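Local coordinates for protein O-methyltransferase (Bacillus halodurans, PDB 2GPY) that probably transfers a methyl group from S-adenosylmethionine to an oxygen atom of a substrate that has not been identified, at residues Tyr91-His95 and Glu108-Gly112. Sequence-based numbering, arbitrary orientation.
Sequences YEEAH and ELLFG
Residues 91-95 form a turn of alpha-helix, closed by the hydrogen bond from His95 N to Tyr91 O (2.9 Å), and pack on the extended strand 108-111; Gly112 beyond it stays fully extended (phi 169°, psi 177°), easy without a side chain. The two axes approach to 9.3 Å and run nearly antiparallel, at 167°, so Tyr91 lies opposite Phe111 (CA to CA 6.3 Å) and His95 opposite Leu109 (7.0 Å). Strand alternation turns Leu109 and Phe111 toward the helix and Glu108 and Leu110 away.

Apolar and aromatic packing, without hydrogen bonds, holds the interface. Leu109, in the mt rotamer, reaches the helix: its CD1 lies 3.9 Å from Ala94 CB and 3.5 Å from His95 N, and meets the edge of the His95 ring. The small methyl of Ala94 leaves room for this side chain. Tyr91, with chi1 t, turns its ring across the strand, placing CE1 3.8 Å from Leu109 CB and, at the ring edge, 3.7 Å from Leu109 O, and CD1 3.7 Å from Phe111 CB. Phe111 CB sits squarely over the Tyr91 ring face (CH-pi, 3.5 Å to the centroid), while the two rings meet obliquely, centroids 5.2 Å apart. An aromatic suits this partly exposed border, offering the Phe111 methylene a flat apolar face.

Glu93 points away from the strand and binds zinc with Glu29 and His97. The contact closes the second half of a beta-alpha-beta unit of the Rossmann-like methyltransferase fold: strand 80-85, helix 88-100 and edge strand 107-111, which pairs in parallel with 80-85, while Leu110 packs against helix 118-122.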
loop_
_atom_site.group_PDB
_atom_site.type_symbol
_atom_site.label_atom_id
_atom_site.label_comp_id
_atom_site.label_asym_id
_atom_site.label_seq_id
_atom_site.Cartn_x
_atom_site.Cartn_y
_atom_site.Cartn_z
ATOM N N TYR B 91 11.141 -20.557 -18.490
ATOM C CA TYR B 91 10.619 -19.572 -19.457
ATOM C C TYR B 91 9.613 -20.221 -20.437
ATOM O O TYR B 91 8.547 -19.655 -20.689
ATOM C CB TYR B 91 11.767 -18.883 -20.215
ATOM C CG TYR B 91 11.314 -18.217 -21.491
ATOM C CD1 TYR B 91 10.718 -16.950 -21.476
ATOM C CD2 TYR B 91 11.462 -18.869 -22.715
ATOM C CE1 TYR B 91 10.274 -16.348 -22.680
ATOM C CE2 TYR B 91 11.026 -18.293 -23.894
ATOM C CZ TYR B 91 10.434 -17.034 -23.871
ATOM O OH TYR B 91 10.035 -16.501 -25.081
ATOM N N GLU B 92 9.975 -21.379 -20.990
ATOM C CA GLU B 92 9.123 -22.097 -21.952
ATOM C C GLU B 92 7.830 -22.531 -21.295
ATOM O O GLU B 92 6.760 -22.455 -21.898
ATOM C CB GLU B 92 9.866 -23.295 -22.565
ATOM C CG GLU B 92 11.054 -22.904 -23.457
ATOM C CD GLU B 92 10.662 -22.171 -24.753
ATOM O OE1 GLU B 92 9.455 -22.024 -25.045
ATOM O OE2 GLU B 92 11.577 -21.759 -25.512
ATOM N N GLU B 93 7.916 -22.963 -20.041
ATOM C CA GLU B 93 6.689 -23.351 -19.340
ATOM C C GLU B 93 5.794 -22.147 -19.051
ATOM O O GLU B 93 4.567 -22.198 -19.220
ATOM C CB GLU B 93 7.016 -24.064 -18.034
ATOM C CG GLU B 93 5.724 -24.599 -17.395
ATOM C CD GLU B 93 5.928 -25.400 -16.116
ATOM O OE1 GLU B 93 7.060 -25.897 -15.865
ATOM O OE2 GLU B 93 4.930 -25.535 -15.348
ATOM N N ALA B 94 6.405 -21.078 -18.555
ATOM C CA ALA B 94 5.697 -19.835 -18.286
ATOM C C ALA B 94 5.002 -19.338 -19.540
ATOM O O ALA B 94 3.882 -18.877 -19.484
ATOM C CB ALA B 94 6.693 -18.776 -17.769
ATOM N N HIS B 95 5.666 -19.453 -20.688
ATOM C CA HIS B 95 5.097 -18.968 -21.937
ATOM C C HIS B 95 3.814 -19.752 -22.284
ATOM O O HIS B 95 2.830 -19.175 -22.735
ATOM C CB HIS B 95 6.148 -19.079 -23.036
ATOM C CG HIS B 95 5.892 -18.199 -24.215
ATOM N ND1 HIS B 95 5.438 -18.686 -25.419
ATOM C CD2 HIS B 95 6.049 -16.863 -24.384
ATOM C CE1 HIS B 95 5.328 -17.691 -26.282
ATOM N NE2 HIS B 95 5.690 -16.574 -25.676
ATOM N N GLU B 108 4.311 -9.786 -21.320
ATOM C CA GLU B 108 5.428 -9.942 -22.264
ATOM C C GLU B 108 6.561 -10.680 -21.544
ATOM O O GLU B 108 7.089 -10.184 -20.564
ATOM C CB GLU B 108 5.932 -8.580 -22.765
ATOM C CG GLU B 108 7.101 -8.715 -23.763
ATOM C CD GLU B 108 7.687 -7.380 -24.225
ATOM O OE1 GLU B 108 7.185 -6.300 -23.832
ATOM O OE2 GLU B 108 8.667 -7.419 -25.001
ATOM N N LEU B 109 6.923 -11.863 -22.021
ATOM C CA LEU B 109 7.946 -12.634 -21.333
ATOM C C LEU B 109 9.259 -12.530 -22.084
ATOM O O LEU B 109 9.324 -12.774 -23.290
ATOM C CB LEU B 109 7.559 -14.118 -21.217
ATOM C CG LEU B 109 6.289 -14.449 -20.443
ATOM C CD1 LEU B 109 6.164 -15.988 -20.389
ATOM C CD2 LEU B 109 6.349 -13.831 -19.024
ATOM N N LEU B 110 10.300 -12.188 -21.352
ATOM C CA LEU B 110 11.610 -12.067 -21.932
ATOM C C LEU B 110 12.476 -13.193 -21.379
ATOM O O LEU B 110 12.465 -13.495 -20.189
ATOM C CB LEU B 110 12.219 -10.698 -21.627
ATOM C CG LEU B 110 11.503 -9.463 -22.207
ATOM C CD1 LEU B 110 12.274 -8.202 -21.852
ATOM C CD2 LEU B 110 11.348 -9.577 -23.710
ATOM N N PHE B 111 13.185 -13.841 -22.280
ATOM C CA PHE B 111 14.100 -14.861 -21.893
ATOM C C PHE B 111 15.482 -14.258 -21.915
ATOM O O PHE B 111 15.997 -13.911 -22.981
ATOM C CB PHE B 111 14.022 -16.000 -22.894
ATOM C CG PHE B 111 15.083 -17.017 -22.714
ATOM C CD1 PHE B 111 15.259 -17.638 -21.483
ATOM C CD2 PHE B 111 15.917 -17.367 -23.785
ATOM C CE1 PHE B 111 16.262 -18.611 -21.326
ATOM C CE2 PHE B 111 16.903 -18.312 -23.619
ATOM C CZ PHE B 111 17.071 -18.939 -22.376
ATOM N N GLY B 112 16.121 -14.207 -20.758
ATOM C CA GLY B 112 17.487 -13.710 -20.723
ATOM C C GLY B 112 17.948 -13.470 -19.324
ATOM O O GLY B 112 17.196 -13.635 -18.381
#